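Local coordinates for protein flavin reductase (Uncultured bacterium, PDB 5CHO) that probably reduces flavin-adenine dinucleotide with a nicotinamide cofactor, supplying reduced flavin to the partner tryptophan halogenase of a bacterial two-component system, at residues P73-H87 with A157-T169. Sequence-based numbering, arbitrary orientation.
Sequences PPLILVCVECDAAMH and AGDHSIFVGRLLT. With FAD (flavin-adenine dinucleotide), chain I.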
# COMPACT_ATOMS: atom_id res chain seq x y z
N PRO A 73 -16.49 -1.93 8.78
CA PRO A 73 -17.00 -2.06 7.41
C PRO A 73 -15.89 -2.28 6.38
O PRO A 73 -14.74 -1.92 6.63
CB PRO A 73 -17.71 -0.73 7.17
CG PRO A 73 -16.93 0.24 7.99
CD PRO A 73 -16.48 -0.52 9.21
N PRO A 74 -16.23 -2.87 5.22
CA PRO A 74 -15.26 -3.11 4.15
C PRO A 74 -14.76 -1.81 3.53
O PRO A 74 -15.50 -1.14 2.80
CB PRO A 74 -16.06 -3.94 3.14
CG PRO A 74 -17.46 -3.50 3.33
CD PRO A 74 -17.61 -3.19 4.80
N LEU A 75 -13.50 -1.46 3.81
CA LEU A 75 -12.92 -0.20 3.36
C LEU A 75 -11.59 -0.42 2.64
O LEU A 75 -10.85 -1.36 2.94
CB LEU A 75 -12.69 0.74 4.54
CG LEU A 75 -13.85 1.25 5.39
CD1 LEU A 75 -13.37 2.18 6.49
CD2 LEU A 75 -14.90 1.94 4.54
N ILE A 76 -11.30 0.44 1.67
CA ILE A 76 -9.97 0.52 1.06
C ILE A 76 -9.55 1.98 0.98
O ILE A 76 -10.36 2.87 1.23
CB ILE A 76 -9.93 -0.12 -0.35
CG1 ILE A 76 -10.89 0.58 -1.32
CG2 ILE A 76 -10.27 -1.60 -0.27
CD1 ILE A 76 -10.25 1.69 -2.14
N LEU A 77 -8.28 2.23 0.65
CA LEU A 77 -7.85 3.60 0.41
C LEU A 77 -6.91 3.70 -0.78
O LEU A 77 -6.27 2.73 -1.18
CB LEU A 77 -7.19 4.19 1.66
CG LEU A 77 -5.83 3.71 2.18
CD1 LEU A 77 -4.66 4.19 1.31
CD2 LEU A 77 -5.66 4.21 3.60
N VAL A 78 -6.86 4.90 -1.35
CA VAL A 78 -5.88 5.27 -2.36
C VAL A 78 -5.39 6.67 -2.06
O VAL A 78 -6.15 7.48 -1.52
CB VAL A 78 -6.45 5.22 -3.79
CG1 VAL A 78 -6.83 3.80 -4.19
CG2 VAL A 78 -7.66 6.15 -3.91
N CYS A 79 -4.14 6.97 -2.39
CA CYS A 79 -3.61 8.31 -2.21
C CYS A 79 -3.47 8.99 -3.56
O CYS A 79 -2.79 8.49 -4.46
CB CYS A 79 -2.26 8.27 -1.50
SG CYS A 79 -2.30 7.41 0.08
N VAL A 80 -4.12 10.14 -3.71
CA VAL A 80 -4.12 10.87 -4.97
C VAL A 80 -3.58 12.29 -4.80
O VAL A 80 -4.02 13.04 -3.93
CB VAL A 80 -5.54 10.93 -5.58
CG1 VAL A 80 -5.51 11.59 -6.95
CG2 VAL A 80 -6.12 9.53 -5.67
N GLU A 81 -2.61 12.61 -5.64
CA GLU A 81 -2.01 13.93 -5.73
C GLU A 81 -3.05 15.04 -5.79
O GLU A 81 -4.05 14.92 -6.50
CB GLU A 81 -1.13 13.99 -6.99
CG GLU A 81 0.12 14.83 -6.87
CD GLU A 81 0.77 15.04 -8.22
OE1 GLU A 81 0.81 14.07 -9.01
OE2 GLU A 81 1.23 16.17 -8.49
N CYS A 82 -2.83 16.11 -5.03
CA CYS A 82 -3.78 17.21 -4.97
C CYS A 82 -3.96 17.85 -6.35
O CYS A 82 -5.07 18.23 -6.72
CB CYS A 82 -3.33 18.27 -3.96
SG CYS A 82 -3.85 17.92 -2.25
N ASP A 83 -2.87 17.98 -7.09
CA ASP A 83 -2.90 18.61 -8.41
C ASP A 83 -3.37 17.70 -9.53
O ASP A 83 -3.49 18.13 -10.68
CB ASP A 83 -1.50 19.11 -8.77
CG ASP A 83 -0.95 20.11 -7.77
OD1 ASP A 83 -1.76 20.74 -7.05
OD2 ASP A 83 0.29 20.25 -7.69
N ALA A 84 -3.66 16.44 -9.21
CA ALA A 84 -4.09 15.50 -10.23
C ALA A 84 -5.58 15.63 -10.49
O ALA A 84 -6.35 15.91 -9.57
CB ALA A 84 -3.74 14.07 -9.82
N ALA A 85 -5.98 15.41 -11.74
CA ALA A 85 -7.36 15.57 -12.14
C ALA A 85 -8.29 14.60 -11.41
O ALA A 85 -9.44 14.93 -11.12
CB ALA A 85 -7.49 15.39 -13.65
N MET A 86 -7.80 13.40 -11.12
CA MET A 86 -8.63 12.40 -10.46
C MET A 86 -9.02 12.85 -9.05
O MET A 86 -10.06 12.45 -8.54
CB MET A 86 -7.92 11.04 -10.40
CG MET A 86 -8.80 9.93 -9.84
SD MET A 86 -10.30 9.67 -10.81
CE MET A 86 -9.69 8.65 -12.15
N HIS A 87 -8.18 13.68 -8.45
CA HIS A 87 -8.46 14.25 -7.13
C HIS A 87 -9.82 14.95 -7.17
O HIS A 87 -10.66 14.78 -6.28
CB HIS A 87 -7.35 15.21 -6.71
CG HIS A 87 -7.43 15.66 -5.28
ND1 HIS A 87 -8.38 16.54 -4.83
CD2 HIS A 87 -6.66 15.34 -4.22
CE1 HIS A 87 -8.19 16.76 -3.53
NE2 HIS A 87 -7.15 16.05 -3.14
N ALA A 157 -3.32 14.93 3.49
CA ALA A 157 -2.07 14.20 3.65
C ALA A 157 -0.98 14.86 2.81
O ALA A 157 -0.42 14.25 1.90
CB ALA A 157 -2.24 12.74 3.25
N GLY A 158 -0.68 16.12 3.12
CA GLY A 158 0.33 16.87 2.39
C GLY A 158 -0.07 17.13 0.95
O GLY A 158 -1.15 17.64 0.68
N ASP A 159 0.81 16.77 0.01
CA ASP A 159 0.56 17.04 -1.40
C ASP A 159 -0.35 15.97 -2.03
O ASP A 159 -0.62 16.01 -3.23
CB ASP A 159 1.89 17.17 -2.16
CG ASP A 159 2.75 15.92 -2.08
OD1 ASP A 159 2.22 14.79 -1.96
OD2 ASP A 159 3.99 16.07 -2.13
N HIS A 160 -0.80 15.03 -1.21
CA HIS A 160 -1.81 14.05 -1.61
C HIS A 160 -3.00 14.15 -0.67
O HIS A 160 -2.91 14.77 0.39
CB HIS A 160 -1.27 12.61 -1.57
CG HIS A 160 -0.42 12.24 -2.74
ND1 HIS A 160 0.77 12.87 -3.04
CD2 HIS A 160 -0.56 11.25 -3.66
CE1 HIS A 160 1.30 12.31 -4.11
NE2 HIS A 160 0.52 11.33 -4.51
N SER A 161 -4.11 13.54 -1.06
CA SER A 161 -5.20 13.27 -0.14
C SER A 161 -5.41 11.76 -0.08
O SER A 161 -5.23 11.07 -1.08
CB SER A 161 -6.49 13.98 -0.56
OG SER A 161 -6.38 15.38 -0.38
N ILE A 162 -5.80 11.27 1.08
CA ILE A 162 -6.12 9.86 1.25
C ILE A 162 -7.62 9.66 1.07
O ILE A 162 -8.42 10.15 1.87
CB ILE A 162 -5.69 9.34 2.64
CG1 ILE A 162 -4.18 9.50 2.82
CG2 ILE A 162 -6.08 7.87 2.81
CD1 ILE A 162 -3.72 9.46 4.26
N PHE A 163 -7.99 8.94 0.02
CA PHE A 163 -9.40 8.70 -0.29
C PHE A 163 -9.80 7.32 0.22
O PHE A 163 -9.33 6.31 -0.30
CB PHE A 163 -9.66 8.79 -1.79
CG PHE A 163 -9.53 10.18 -2.35
CD1 PHE A 163 -8.29 10.71 -2.65
CD2 PHE A 163 -10.66 10.96 -2.56
CE1 PHE A 163 -8.18 11.99 -3.16
CE2 PHE A 163 -10.55 12.23 -3.07
CZ PHE A 163 -9.30 12.75 -3.37
N VAL A 164 -10.67 7.29 1.22
CA VAL A 164 -11.15 6.03 1.79
C VAL A 164 -12.47 5.67 1.14
O VAL A 164 -13.42 6.46 1.17
CB VAL A 164 -11.33 6.12 3.31
CG1 VAL A 164 -11.66 4.75 3.88
CG2 VAL A 164 -10.08 6.67 3.97
N GLY A 165 -12.53 4.48 0.54
CA GLY A 165 -13.74 4.02 -0.12
C GLY A 165 -14.37 2.86 0.61
O GLY A 165 -13.67 1.92 1.00
N ARG A 166 -15.68 2.92 0.81
CA ARG A 166 -16.41 1.76 1.30
C ARG A 166 -16.83 0.91 0.11
O ARG A 166 -17.42 1.42 -0.84
CB ARG A 166 -17.63 2.15 2.14
CG ARG A 166 -18.33 0.92 2.68
CD ARG A 166 -19.59 1.19 3.49
NE ARG A 166 -20.10 -0.08 3.99
CZ ARG A 166 -20.96 -0.23 4.99
NH1 ARG A 166 -21.43 0.83 5.64
NH2 ARG A 166 -21.34 -1.45 5.34
N LEU A 167 -16.52 -0.37 0.17
CA LEU A 167 -16.77 -1.27 -0.95
C LEU A 167 -18.27 -1.46 -1.18
O LEU A 167 -19.03 -1.67 -0.23
CB LEU A 167 -16.10 -2.62 -0.70
CG LEU A 167 -14.56 -2.57 -0.63
CD1 LEU A 167 -13.94 -3.95 -0.45
CD2 LEU A 167 -14.00 -1.89 -1.85
N LEU A 168 -18.68 -1.39 -2.44
CA LEU A 168 -20.05 -1.73 -2.84
C LEU A 168 -20.02 -3.09 -3.50
O LEU A 168 -20.95 -3.88 -3.36
CB LEU A 168 -20.63 -0.69 -3.80
CG LEU A 168 -20.35 0.78 -3.51
CD1 LEU A 168 -20.91 1.63 -4.65
CD2 LEU A 168 -20.95 1.17 -2.18
N THR A 169 -18.94 -3.36 -4.22
CA THR A 169 -18.70 -4.66 -4.80
C THR A 169 -17.22 -4.98 -4.81
O THR A 169 -16.37 -4.09 -4.75
CB THR A 169 -19.21 -4.77 -6.26
OG1 THR A 169 -18.51 -3.84 -7.09
CG2 THR A 169 -20.71 -4.50 -6.33
PA FAD I . -3.11 14.59 -14.02
O1A FAD I . -4.10 15.62 -14.48
O2A FAD I . -2.60 13.82 -15.17
O5B FAD I . -1.85 15.32 -13.31
C5B FAD I . -0.75 14.51 -12.89
C4B FAD I . 0.49 15.42 -12.53
O4B FAD I . 0.97 15.93 -13.61
C3B FAD I . 0.05 16.58 -11.65
O3B FAD I . 0.98 16.83 -10.66
C2B FAD I . -0.06 17.77 -12.60
O2B FAD I . 0.43 19.05 -11.91
C1B FAD I . 0.72 17.52 -13.59
N9A FAD I . 0.11 17.91 -14.80
C8A FAD I . -0.55 17.13 -15.69
N7A FAD I . -0.98 17.91 -16.71
C5A FAD I . -0.58 19.19 -16.45
C6A FAD I . -0.75 20.38 -17.14
N6A FAD I . -1.39 20.73 -18.39
N1A FAD I . -0.24 21.53 -16.64
C2A FAD I . 0.45 21.52 -15.45
N3A FAD I . 0.61 20.35 -14.76
C4A FAD I . 0.09 19.18 -15.26
N1 FAD I . -0.40 9.12 -8.77
C2 FAD I . -1.14 9.39 -7.53
O2 FAD I . -1.64 10.51 -7.34
N3 FAD I . -1.28 8.35 -6.52
C4 FAD I . -0.70 7.06 -6.75
O4 FAD I . -0.82 6.24 -5.96
C4X FAD I . 0.05 6.80 -8.02
N5 FAD I . 0.65 5.52 -8.27
C5X FAD I . 1.38 5.27 -9.54
C6 FAD I . 1.97 3.99 -9.79
C7 FAD I . 2.67 3.76 -10.98
C7M FAD I . 3.16 2.28 -10.92
C8 FAD I . 2.77 4.79 -11.92
C8M FAD I . 3.57 4.40 -13.21
C9 FAD I . 2.19 6.04 -11.67
C9A FAD I . 1.50 6.28 -10.48
N10 FAD I . 0.90 7.59 -10.23
C10 FAD I . 0.18 7.84 -9.00
C1' FAD I . 1.01 8.70 -11.23
C2' FAD I . -0.34 8.94 -11.92
O2' FAD I . -0.78 7.75 -12.50
C3' FAD I . -0.14 10.00 -12.98
O3' FAD I . 0.21 11.20 -12.37
C4' FAD I . -1.43 10.21 -13.79
O4' FAD I . -1.15 10.95 -14.90
C5' FAD I . -2.47 10.95 -12.93
O5' FAD I . -3.66 11.15 -13.69
P FAD I . -4.65 12.37 -13.31
O1P FAD I . -5.52 12.70 -14.50
O2P FAD I . -5.51 12.00 -12.10
O3P FAD I . -3.76 13.62 -12.95
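Phe163 packs against Val80 and His87 where strands 74-81 and 160-167 pair antiparallel, joined by hydrogen bonds from Leu167 N to Pro74 O through Cys82 N to Asp159 O. Along Phe163, CB lies 3.9 Å from Val78 CG2; CD1 and CE1 run beside Val80, Phe163 CE1 coming 3.7 Å from Val80 CB; Phe163 CZ ends over the centre of the His87 imidazole, 3.8 Å from His87 CD2. The rings form a T-shaped pair, planes at 83°, with Phe163 giving its edge. With CG anti to the backbone N (chi1 -170°), the His87 side chain reaches strand 160-167, where His87 NE2 shares a 2.9 Å hydrogen bond with Ser161 OG in the ring plane; this bond and the Phe163 edge together probably fix the turn of the imidazole. On the flavin side, the His160 ring lies across the backbone of Glu81, whose CB makes a CH-pi contact with its face. His160 ND1 donates a 2.6 Å hydrogen bond to Asp159 OD1, while Asp159 OD2 accepts from the backbone N atoms of Leu71 and Asp72 of the second subunit. With an alanine at His160, Asp159 OD1 would probably lose this donor, and the Glu81 backbone its cover beside the flavin. The same strand end reads the isoalloxazine edge: Glu81 N donates to FAD O2 at 2.9 Å, nearly straight at 177°, and Cys79 O accepts from N3. Beyond the type I turn 81-84, Ala85 N and Met86 N, at the start of helix 85-93, bind the pyrophosphate, forming part of an FAD site of the flavin reductase-like, FMN-binding beta-barrel fold.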